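Local structure of rhamnosidase B (Bacillus sp., 2OKX) at residues R599-V604 with L635-Y640; V586-F591 with A641-N646; S313-I318 with G481-F486. The protein hydrolyses terminal alpha-L-rhamnose residues in alpha-L-rhamnosides, as a family 78 glycoside hydrolase, probably with inversion of configuration. One frame throughout, in Å; residues are numbered along the deposited sequence.

How the contacts relate
Contacts 1 and 2 are neighbours in the alpha-barrel domain, which carries the active site in family 78 enzymes. Their centres lie 11 Å apart, and both use helix 627-644: 635-640 packs on helix 595-603, 641-646 on helix 577-590. They meet where Tyr640 CD1 of contact 1 lies 3.5 Å from Tyr588 OH of contact 2, a packing contact. Along the chain, contact 1 falls between the two segments of contact 2. Contact 3 is on the opposite side of the chain's centre, 36 Å from contact 1 and 40 Å from contact 2 between centres. It joins two beta domains; its His315 side chain is about 5 Å from a bound glycerol, probably from the crystallisation liquor.

Contact 1 (R599-V604 with L635-Y640); sequences RCLNLV and LACREY
Leu601 reaches from one helix to the next and spreads its two methyls over Ala636, Cys637 and Tyr640, with Cys637 touched by both. CD2 meets Ala636 CB at 3.7 Å and has Cys637 SG 4.1 Å away. CD1 turns the other way, to Tyr640 CB at 3.6 Å, and also lies 3.9 Å from Cys637 CA, close over the helix backbone. The chi1 of -60° sets Leu601 CG beside its own backbone N, and an extended chi2 of 179° carries CD1 to Tyr640 CB, leaving CD2 on the Ala636 side. The contact is wholly apolar, without a hydrogen bond across it. Helices 595-603 and 627-644 belong to the alpha barrel of the glycosidase domain; here their short segments run in roughly opposite directions, at 141°, with the axes 10.5 Å apart at closest approach. Leu601 and Cys637 mark the closest backbone approach, their CA atoms 6.6 Å apart. Further out, helix 647-665 adds Phe649 beside Leu601, its ring edge-to-face with that of Tyr640, while Ile653 packs on Cys637. Beyond the apolar patch, Trp633 NE1, from an earlier turn of helix 627-644, is hydrogen-bonded to Leu601 O, a further tie between the same two helices.

Contact 2 (V586-F591 with A641-N646); sequences VNYYVF and AAHTGN
A buried face-to-face aromatic stack of Tyr588 on His643 joins helix 577-590 to the C-terminal end of helix 627-644, where the barrel abuts the C-terminal beta domain. The ring centroids are 3.8 Å apart and the planes only 12° from parallel, so each ring presents a flat face to the other. The overlap is displaced toward the rims: Tyr588 CD2 lies 3.5 Å from His643 NE2, and His643 CD2 is 3.6 Å from Tyr588 CE2. The two side chains approach from opposing helices and pass antiparallel, ring over ring, which leaves the imidazole over the part of the tyrosine ring that includes CG, CD2 and CE2. Two different first torsions bring this about. Tyr588 has CG beside its backbone N (chi1 -67°), whereas His643 has its CG anti to the backbone N (chi1 178°). No hydrogen bond crosses between the segments, and the stack supplies essentially all of the touching surface. Both helices are part of the alpha barrel, and the neighbouring beta domain closes in on the histidine: Trp886 stands nearly perpendicular to the His643 ring, Pro908 packs against the same side chain, and Ala642 shares a backbone hydrogen bond with Gly885. Val597 of helix 595-603 also touches Tyr588. Just beyond His643, helix 627-644 gives way to a tight turn. Gly645 leaves the helical region with positive phi while its N still bonds to Ala641 O, and Thr644 OG1 accepts from Asn646 N at 3.1 Å in an ST turn. The same hydroxyl is hydrogen-bonded to Tyr640 O, which ties it back to the last turn of the helix. Asn646 then occupies the N-cap position of helix 647-665.

Contact 3 (S313-I318 with G481-F486); sequences SSHFAI and GLDNTF
The direct polar link is a histidine-carboxylate hydrogen bond: His315 NE2 donates to Asp483 OD1 over 3.0 Å, with an N-H...O angle of 160°. OD1 lies almost exactly in the imidazole plane and accepts the N-H through its syn lone pair, on the side of the other oxygen. Ring and carboxylate planes differ by only 12° and meet edge to edge, nearly coplanar; His315 CE1 comes to 3.1 Å from Asp483 OD2. A chi1 of -66° places His315 CG beside its backbone N and turns the NE2 edge to Asp483. Water provides a second, indirect route. One molecule accepts from Ser313 N at 2.9 Å and lies 2.7 Å from Asp483 OD1, to which it can donate. Van der Waals contact is slight, Ser313 CB touching Asp483 OD1 at 3.5 Å, while Phe398 packs on Asp483 and meets the His315 ring obliquely.

Asp483 centres an inverse gamma turn, in the loop leading to strand 485-489 of the concanavalin-like domain, and His315 is on strand 314-320 of domain D2: the contact bridges two beta domains. Across the imidazole, ND1 is hydrogen-bonded to Asn396 ND2. His315 thus probably keeps its proton on NE2, and the two bonds together should hold the ring's rotation. Asp483 OD1 accepts from the imidazole and probably from the water, which would stabilise the charge of this buried carboxylate.

Contact 1 (R599-V604 with L635-Y640)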
loop_
_atom_site.group_PDB
_atom_site.type_symbol
_atom_site.label_atom_id
_atom_site.label_comp_id
_atom_site.label_asym_id
_atom_site.label_seq_id
_atom_site.Cartn_x
_atom_site.Cartn_y
_atom_site.Cartn_z
ATOM N N ARG A 599 14.907 -7.925 6.115
ATOM C CA ARG A 599 13.614 -8.480 6.510
ATOM C C ARG A 599 12.757 -8.719 5.274
ATOM O O ARG A 599 12.144 -9.770 5.130
ATOM C CB ARG A 599 12.878 -7.532 7.468
ATOM C CG ARG A 599 11.400 -7.877 7.653
ATOM C CD ARG A 599 10.709 -6.998 8.687
ATOM N NE ARG A 599 9.257 -7.026 8.509
ATOM C CZ ARG A 599 8.488 -8.090 8.718
ATOM N NH1 ARG A 599 9.027 -9.233 9.131
ATOM N NH2 ARG A 599 7.182 -8.018 8.480
ATOM N N CYS A 600 12.724 -7.741 4.376
ATOM C CA CYS A 600 11.933 -7.868 3.160
ATOM C C CYS A 600 12.458 -8.958 2.237
ATOM O O CYS A 600 11.680 -9.749 1.701
ATOM C CB CYS A 600 11.887 -6.530 2.416
ATOM S SG CYS A 600 10.920 -5.269 3.293
ATOM N N LEU A 601 13.774 -8.997 2.048
ATOM C CA LEU A 601 14.377 -10.002 1.184
ATOM C C LEU A 601 14.105 -11.412 1.715
ATOM O O LEU A 601 13.885 -12.341 0.938
ATOM C CB LEU A 601 15.886 -9.768 1.071
ATOM C CG LEU A 601 16.329 -8.422 0.485
ATOM C CD1 LEU A 601 17.847 -8.348 0.475
ATOM C CD2 LEU A 601 15.779 -8.254 -0.920
ATOM N N ASN A 602 14.115 -11.562 3.036
ATOM C CA ASN A 602 13.876 -12.858 3.668
ATOM C C ASN A 602 12.423 -13.328 3.579
ATOM O O ASN A 602 12.153 -14.525 3.655
ATOM C CB ASN A 602 14.301 -12.818 5.144
ATOM C CG ASN A 602 15.812 -12.850 5.325
ATOM O OD1 ASN A 602 16.328 -12.481 6.382
ATOM N ND2 ASN A 602 16.525 -13.301 4.301
ATOM N N LEU A 603 11.488 -12.395 3.420
ATOM C CA LEU A 603 10.071 -12.756 3.338
ATOM C C LEU A 603 9.666 -13.372 1.999
ATOM O O LEU A 603 8.736 -14.184 1.937
ATOM C CB LEU A 603 9.190 -11.527 3.605
ATOM C CG LEU A 603 9.033 -11.051 5.053
ATOM C CD1 LEU A 603 8.290 -9.713 5.090
ATOM C CD2 LEU A 603 8.267 -12.103 5.850
ATOM N N VAL A 604 10.366 -12.999 0.932
ATOM C CA VAL A 604 10.033 -13.493 -0.400
ATOM C C VAL A 604 10.073 -15.013 -0.582
ATOM O O VAL A 604 9.143 -15.591 -1.142
ATOM C CB VAL A 604 10.925 -12.822 -1.473
ATOM C CG1 VAL A 604 10.565 -13.344 -2.860
ATOM C CG2 VAL A 604 10.736 -11.305 -1.418
ATOM N N LEU A 635 18.293 -9.093 -7.745
ATOM C CA LEU A 635 19.143 -7.914 -7.857
ATOM C C LEU A 635 19.281 -7.279 -6.475
ATOM O O LEU A 635 20.387 -6.982 -6.026
ATOM C CB LEU A 635 18.515 -6.897 -8.812
ATOM C CG LEU A 635 19.437 -5.982 -9.627
ATOM C CD1 LEU A 635 18.633 -4.787 -10.103
ATOM C CD2 LEU A 635 20.625 -5.524 -8.807
ATOM N N ALA A 636 18.151 -7.077 -5.800
ATOM C CA ALA A 636 18.160 -6.469 -4.474
ATOM C C ALA A 636 19.003 -7.275 -3.487
ATOM O O ALA A 636 19.684 -6.701 -2.632
ATOM C CB ALA A 636 16.733 -6.320 -3.953
ATOM N N CYS A 637 18.950 -8.600 -3.597
ATOM C CA CYS A 637 19.733 -9.464 -2.718
ATOM C C CYS A 637 21.216 -9.213 -2.961
ATOM O O CYS A 637 21.994 -9.074 -2.020
ATOM C CB CYS A 637 19.417 -10.942 -2.981
ATOM S SG CYS A 637 17.829 -11.504 -2.325
ATOM N N ARG A 638 21.603 -9.162 -4.229
ATOM C CA ARG A 638 22.993 -8.910 -4.570
ATOM C C ARG A 638 23.412 -7.538 -4.049
ATOM O O ARG A 638 24.455 -7.395 -3.415
ATOM C CB ARG A 638 23.201 -8.938 -6.087
ATOM C CG ARG A 638 24.605 -8.494 -6.473
ATOM C CD ARG A 638 24.821 -8.376 -7.965
ATOM N NE ARG A 638 26.185 -7.930 -8.240
ATOM C CZ ARG A 638 26.730 -7.859 -9.450
ATOM N NH1 ARG A 638 26.029 -8.203 -10.522
ATOM N NH2 ARG A 638 27.984 -7.449 -9.588
ATOM N N GLU A 639 22.589 -6.530 -4.325
ATOM C CA GLU A 639 22.895 -5.172 -3.895
ATOM C C GLU A 639 22.977 -5.047 -2.380
ATOM O O GLU A 639 23.804 -4.303 -1.863
ATOM C CB GLU A 639 21.868 -4.201 -4.483
ATOM C CG GLU A 639 22.062 -4.002 -5.979
ATOM C CD GLU A 639 20.960 -3.203 -6.641
ATOM O OE1 GLU A 639 21.192 -2.702 -7.758
ATOM O OE2 GLU A 639 19.861 -3.083 -6.065
ATOM N N TYR A 640 22.134 -5.787 -1.667
ATOM C CA TYR A 640 22.152 -5.751 -0.211
ATOM C C TYR A 640 23.424 -6.413 0.309
ATOM O O TYR A 640 24.066 -5.914 1.231
ATOM C CB TYR A 640 20.937 -6.484 0.364
ATOM C CG TYR A 640 20.997 -6.643 1.865
ATOM C CD1 TYR A 640 20.634 -5.600 2.718
ATOM C CD2 TYR A 640 21.455 -7.832 2.435
ATOM C CE1 TYR A 640 20.727 -5.738 4.103
ATOM C CE2 TYR A 640 21.554 -7.981 3.818
ATOM C CZ TYR A 640 21.187 -6.934 4.644
ATOM O OH TYR A 640 21.271 -7.094 6.007
#

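Contact 2 (V586-F591 with A641-N646)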
loop_
_atom_site.group_PDB
_atom_site.type_symbol
_atom_site.label_atom_id
_atom_site.label_comp_id
_atom_site.label_asym_id
_atom_site.label_seq_id
_atom_site.Cartn_x
_atom_site.Cartn_y
_atom_site.Cartn_z
ATOM N N VAL A 586 17.420 3.917 -2.678
ATOM C CA VAL A 586 17.188 5.297 -2.264
ATOM C C VAL A 586 17.403 5.380 -0.758
ATOM O O VAL A 586 18.048 6.302 -0.255
ATOM C CB VAL A 586 15.763 5.753 -2.600
ATOM C CG1 VAL A 586 15.535 7.169 -2.101
ATOM C CG2 VAL A 586 15.551 5.683 -4.104
ATOM N N ASN A 587 16.870 4.397 -0.047
ATOM C CA ASN A 587 17.012 4.323 1.401
ATOM C C ASN A 587 18.484 4.354 1.831
ATOM O O ASN A 587 18.842 5.033 2.793
ATOM C CB ASN A 587 16.348 3.043 1.917
ATOM C CG ASN A 587 16.978 2.533 3.196
ATOM O OD1 ASN A 587 16.908 3.179 4.241
ATOM N ND2 ASN A 587 17.610 1.363 3.116
ATOM N N TYR A 588 19.333 3.618 1.120
ATOM C CA TYR A 588 20.758 3.580 1.461
ATOM C C TYR A 588 21.362 4.979 1.444
ATOM O O TYR A 588 22.202 5.322 2.280
ATOM C CB TYR A 588 21.534 2.691 0.468
ATOM C CG TYR A 588 21.194 1.215 0.517
ATOM C CD1 TYR A 588 21.281 0.429 -0.630
ATOM C CD2 TYR A 588 20.788 0.604 1.704
ATOM C CE1 TYR A 588 20.966 -0.924 -0.607
ATOM C CE2 TYR A 588 20.473 -0.758 1.742
ATOM C CZ TYR A 588 20.560 -1.512 0.580
ATOM O OH TYR A 588 20.208 -2.843 0.587
ATOM N N TYR A 589 20.942 5.794 0.483
ATOM C CA TYR A 589 21.493 7.137 0.386
ATOM C C TYR A 589 20.838 8.197 1.263
ATOM O O TYR A 589 21.517 9.113 1.724
ATOM C CB TYR A 589 21.498 7.604 -1.074
ATOM C CG TYR A 589 22.718 7.131 -1.845
ATOM C CD1 TYR A 589 22.897 5.783 -2.144
ATOM C CD2 TYR A 589 23.708 8.032 -2.242
ATOM C CE1 TYR A 589 24.039 5.337 -2.818
ATOM C CE2 TYR A 589 24.853 7.597 -2.920
ATOM C CZ TYR A 589 25.010 6.250 -3.201
ATOM O OH TYR A 589 26.132 5.812 -3.868
ATOM N N VAL A 590 19.539 8.079 1.517
ATOM C CA VAL A 590 18.870 9.094 2.330
ATOM C C VAL A 590 18.697 8.762 3.812
ATOM O O VAL A 590 18.629 9.673 4.639
ATOM C CB VAL A 590 17.490 9.463 1.737
ATOM C CG1 VAL A 590 17.641 9.800 0.255
ATOM C CG2 VAL A 590 16.505 8.336 1.942
ATOM N N PHE A 591 18.634 7.475 4.153
ATOM C CA PHE A 591 18.467 7.066 5.550
ATOM C C PHE A 591 19.565 6.135 6.070
ATOM O O PHE A 591 20.052 6.314 7.186
ATOM C CB PHE A 591 17.105 6.396 5.751
ATOM C CG PHE A 591 15.941 7.289 5.443
ATOM C CD1 PHE A 591 15.835 8.541 6.033
ATOM C CD2 PHE A 591 14.947 6.876 4.559
ATOM C CE1 PHE A 591 14.757 9.375 5.751
ATOM C CE2 PHE A 591 13.863 7.701 4.270
ATOM C CZ PHE A 591 13.769 8.953 4.868
ATOM N N ALA A 641 23.770 -7.554 -0.280
ATOM C CA ALA A 641 24.965 -8.285 0.124
ATOM C C ALA A 641 26.216 -7.445 -0.114
ATOM O O ALA A 641 27.141 -7.446 0.703
ATOM C CB ALA A 641 25.059 -9.599 -0.652
ATOM N N ALA A 642 26.246 -6.724 -1.232
ATOM C CA ALA A 642 27.394 -5.883 -1.560
ATOM C C ALA A 642 27.445 -4.629 -0.686
ATOM O O ALA A 642 28.522 -4.172 -0.295
ATOM C CB ALA A 642 27.352 -5.491 -3.034
ATOM N N HIS A 643 26.272 -4.082 -0.377
ATOM C CA HIS A 643 26.170 -2.880 0.442
ATOM C C HIS A 643 26.701 -3.120 1.846
ATOM O O HIS A 643 27.515 -2.349 2.362
ATOM C CB HIS A 643 24.706 -2.434 0.534
ATOM C CG HIS A 643 24.494 -1.228 1.393
ATOM N ND1 HIS A 643 24.855 0.042 0.998
ATOM C CD2 HIS A 643 23.963 -1.099 2.633
ATOM C CE1 HIS A 643 24.553 0.901 1.956
ATOM N NE2 HIS A 643 24.011 0.235 2.959
ATOM N N THR A 644 26.230 -4.201 2.459
ATOM C CA THR A 644 26.612 -4.547 3.817
ATOM C C THR A 644 27.869 -5.395 3.922
ATOM O O THR A 644 28.532 -5.393 4.957
ATOM C CB THR A 644 25.484 -5.326 4.516
ATOM O OG1 THR A 644 25.280 -6.571 3.835
ATOM C CG2 THR A 644 24.188 -4.526 4.500
ATOM N N GLY A 645 28.190 -6.123 2.860
ATOM C CA GLY A 645 29.347 -6.996 2.889
ATOM C C GLY A 645 29.009 -8.173 3.786
ATOM O O GLY A 645 29.896 -8.827 4.332
ATOM N N ASN A 646 27.712 -8.440 3.930
ATOM C CA ASN A 646 27.222 -9.522 4.777
ATOM C C ASN A 646 27.224 -10.869 4.048
ATOM O O ASN A 646 26.217 -11.283 3.478
ATOM C CB ASN A 646 25.809 -9.183 5.270
ATOM C CG ASN A 646 25.310 -10.140 6.343
ATOM O OD1 ASN A 646 24.295 -9.882 6.992
ATOM N ND2 ASN A 646 26.016 -11.246 6.531
#

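Contact 3 (S313-I318 with G481-F486)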
loop_
_atom_site.group_PDB
_atom_site.type_symbol
_atom_site.label_atom_id
_atom_site.label_comp_id
_atom_site.label_asym_id
_atom_site.label_seq_id
_atom_site.Cartn_x
_atom_site.Cartn_y
_atom_site.Cartn_z
ATOM N N SER A 313 -14.930 -2.325 -1.302
ATOM C CA SER A 313 -16.342 -1.973 -1.332
ATOM C C SER A 313 -16.864 -1.454 -2.665
ATOM O O SER A 313 -16.165 -0.749 -3.393
ATOM C CB SER A 313 -16.636 -0.925 -0.252
ATOM O OG SER A 313 -16.322 -1.419 1.036
ATOM N N SER A 314 -18.102 -1.832 -2.975
ATOM C CA SER A 314 -18.800 -1.369 -4.171
ATOM C C SER A 314 -19.806 -0.392 -3.566
ATOM O O SER A 314 -20.300 -0.624 -2.461
ATOM C CB SER A 314 -19.515 -2.530 -4.869
ATOM O OG SER A 314 -18.573 -3.470 -5.374
ATOM N N HIS A 315 -20.099 0.699 -4.265
ATOM C CA HIS A 315 -20.999 1.714 -3.731
ATOM C C HIS A 315 -22.295 1.930 -4.493
ATOM O O HIS A 315 -22.322 1.893 -5.720
ATOM C CB HIS A 315 -20.233 3.032 -3.613
ATOM C CG HIS A 315 -19.134 2.985 -2.601
ATOM N ND1 HIS A 315 -19.326 3.329 -1.281
ATOM C CD2 HIS A 315 -17.857 2.546 -2.693
ATOM C CE1 HIS A 315 -18.216 3.100 -0.602
ATOM N NE2 HIS A 315 -17.310 2.623 -1.435
ATOM N N PHE A 316 -23.363 2.176 -3.738
ATOM C CA PHE A 316 -24.695 2.402 -4.290
ATOM C C PHE A 316 -25.371 3.512 -3.486
ATOM O O PHE A 316 -25.398 3.460 -2.257
ATOM C CB PHE A 316 -25.521 1.119 -4.168
ATOM C CG PHE A 316 -26.879 1.199 -4.812
ATOM C CD1 PHE A 316 -27.942 0.456 -4.309
ATOM C CD2 PHE A 316 -27.087 1.989 -5.938
ATOM C CE1 PHE A 316 -29.194 0.495 -4.924
ATOM C CE2 PHE A 316 -28.334 2.035 -6.558
ATOM C CZ PHE A 316 -29.388 1.285 -6.049
ATOM N N ALA A 317 -25.912 4.515 -4.170
ATOM C CA ALA A 317 -26.578 5.612 -3.479
ATOM C C ALA A 317 -27.839 6.040 -4.212
ATOM O O ALA A 317 -27.966 5.840 -5.417
ATOM C CB ALA A 317 -25.633 6.806 -3.336
ATOM N N ILE A 318 -28.767 6.635 -3.472
ATOM C CA ILE A 318 -30.018 7.104 -4.046
ATOM C C ILE A 318 -30.446 8.387 -3.347
ATOM O O ILE A 318 -30.303 8.516 -2.132
ATOM C CB ILE A 318 -31.151 6.070 -3.864
ATOM C CG1 ILE A 318 -30.742 4.723 -4.464
ATOM C CG2 ILE A 318 -32.419 6.578 -4.538
ATOM C CD1 ILE A 318 -31.762 3.616 -4.233
ATOM N N GLY A 481 -11.720 2.949 -5.097
ATOM C CA GLY A 481 -11.086 1.672 -4.821
ATOM C C GLY A 481 -10.518 1.623 -3.413
ATOM O O GLY A 481 -9.977 0.599 -2.979
ATOM N N LEU A 482 -10.651 2.733 -2.694
ATOM C CA LEU A 482 -10.137 2.827 -1.332
ATOM C C LEU A 482 -11.067 3.600 -0.410
ATOM O O LEU A 482 -11.180 4.822 -0.516
ATOM C CB LEU A 482 -8.768 3.516 -1.334
ATOM C CG LEU A 482 -8.143 3.821 0.028
ATOM C CD1 LEU A 482 -7.659 2.520 0.671
ATOM C CD2 LEU A 482 -6.982 4.797 -0.144
ATOM N N ASP A 483 -11.743 2.889 0.485
ATOM C CA ASP A 483 -12.619 3.546 1.448
ATOM C C ASP A 483 -11.692 4.015 2.564
ATOM O O ASP A 483 -11.596 3.388 3.620
ATOM C CB ASP A 483 -13.653 2.560 1.989
ATOM C CG ASP A 483 -14.867 2.444 1.094
ATOM O OD1 ASP A 483 -14.733 1.950 -0.047
ATOM O OD2 ASP A 483 -15.960 2.858 1.538
ATOM N N ASN A 484 -10.996 5.117 2.300
ATOM C CA ASN A 484 -10.022 5.707 3.222
ATOM C C ASN A 484 -10.772 6.503 4.280
ATOM O O ASN A 484 -10.570 7.711 4.433
ATOM C CB ASN A 484 -9.103 6.630 2.419
ATOM C CG ASN A 484 -7.680 6.598 2.905
ATOM O OD1 ASN A 484 -7.249 5.629 3.527
ATOM N ND2 ASN A 484 -6.928 7.651 2.599
ATOM N N THR A 485 -11.604 5.806 5.046
ATOM C CA THR A 485 -12.466 6.472 6.005
ATOM C C THR A 485 -12.761 5.747 7.313
ATOM O O THR A 485 -12.372 4.605 7.530
ATOM C CB THR A 485 -13.843 6.679 5.371
ATOM O OG1 THR A 485 -14.448 5.392 5.185
ATOM C CG2 THR A 485 -13.733 7.348 4.007
ATOM N N PHE A 486 -13.482 6.464 8.171
ATOM C CA PHE A 486 -13.990 5.937 9.424
ATOM C C PHE A 486 -15.116 6.861 9.866
ATOM O O PHE A 486 -15.164 8.034 9.483
ATOM C CB PHE A 486 -12.898 5.790 10.510
ATOM C CG PHE A 486 -12.509 7.069 11.216
ATOM C CD1 PHE A 486 -11.191 7.516 11.172
ATOM C CD2 PHE A 486 -13.430 7.783 11.985
ATOM C CE1 PHE A 486 -10.793 8.648 11.884
ATOM C CE2 PHE A 486 -13.040 8.917 12.700
ATOM C CZ PHE A 486 -11.720 9.348 12.649
HETATM O O HOH W 1 -13.116 -0.151 -0.715
#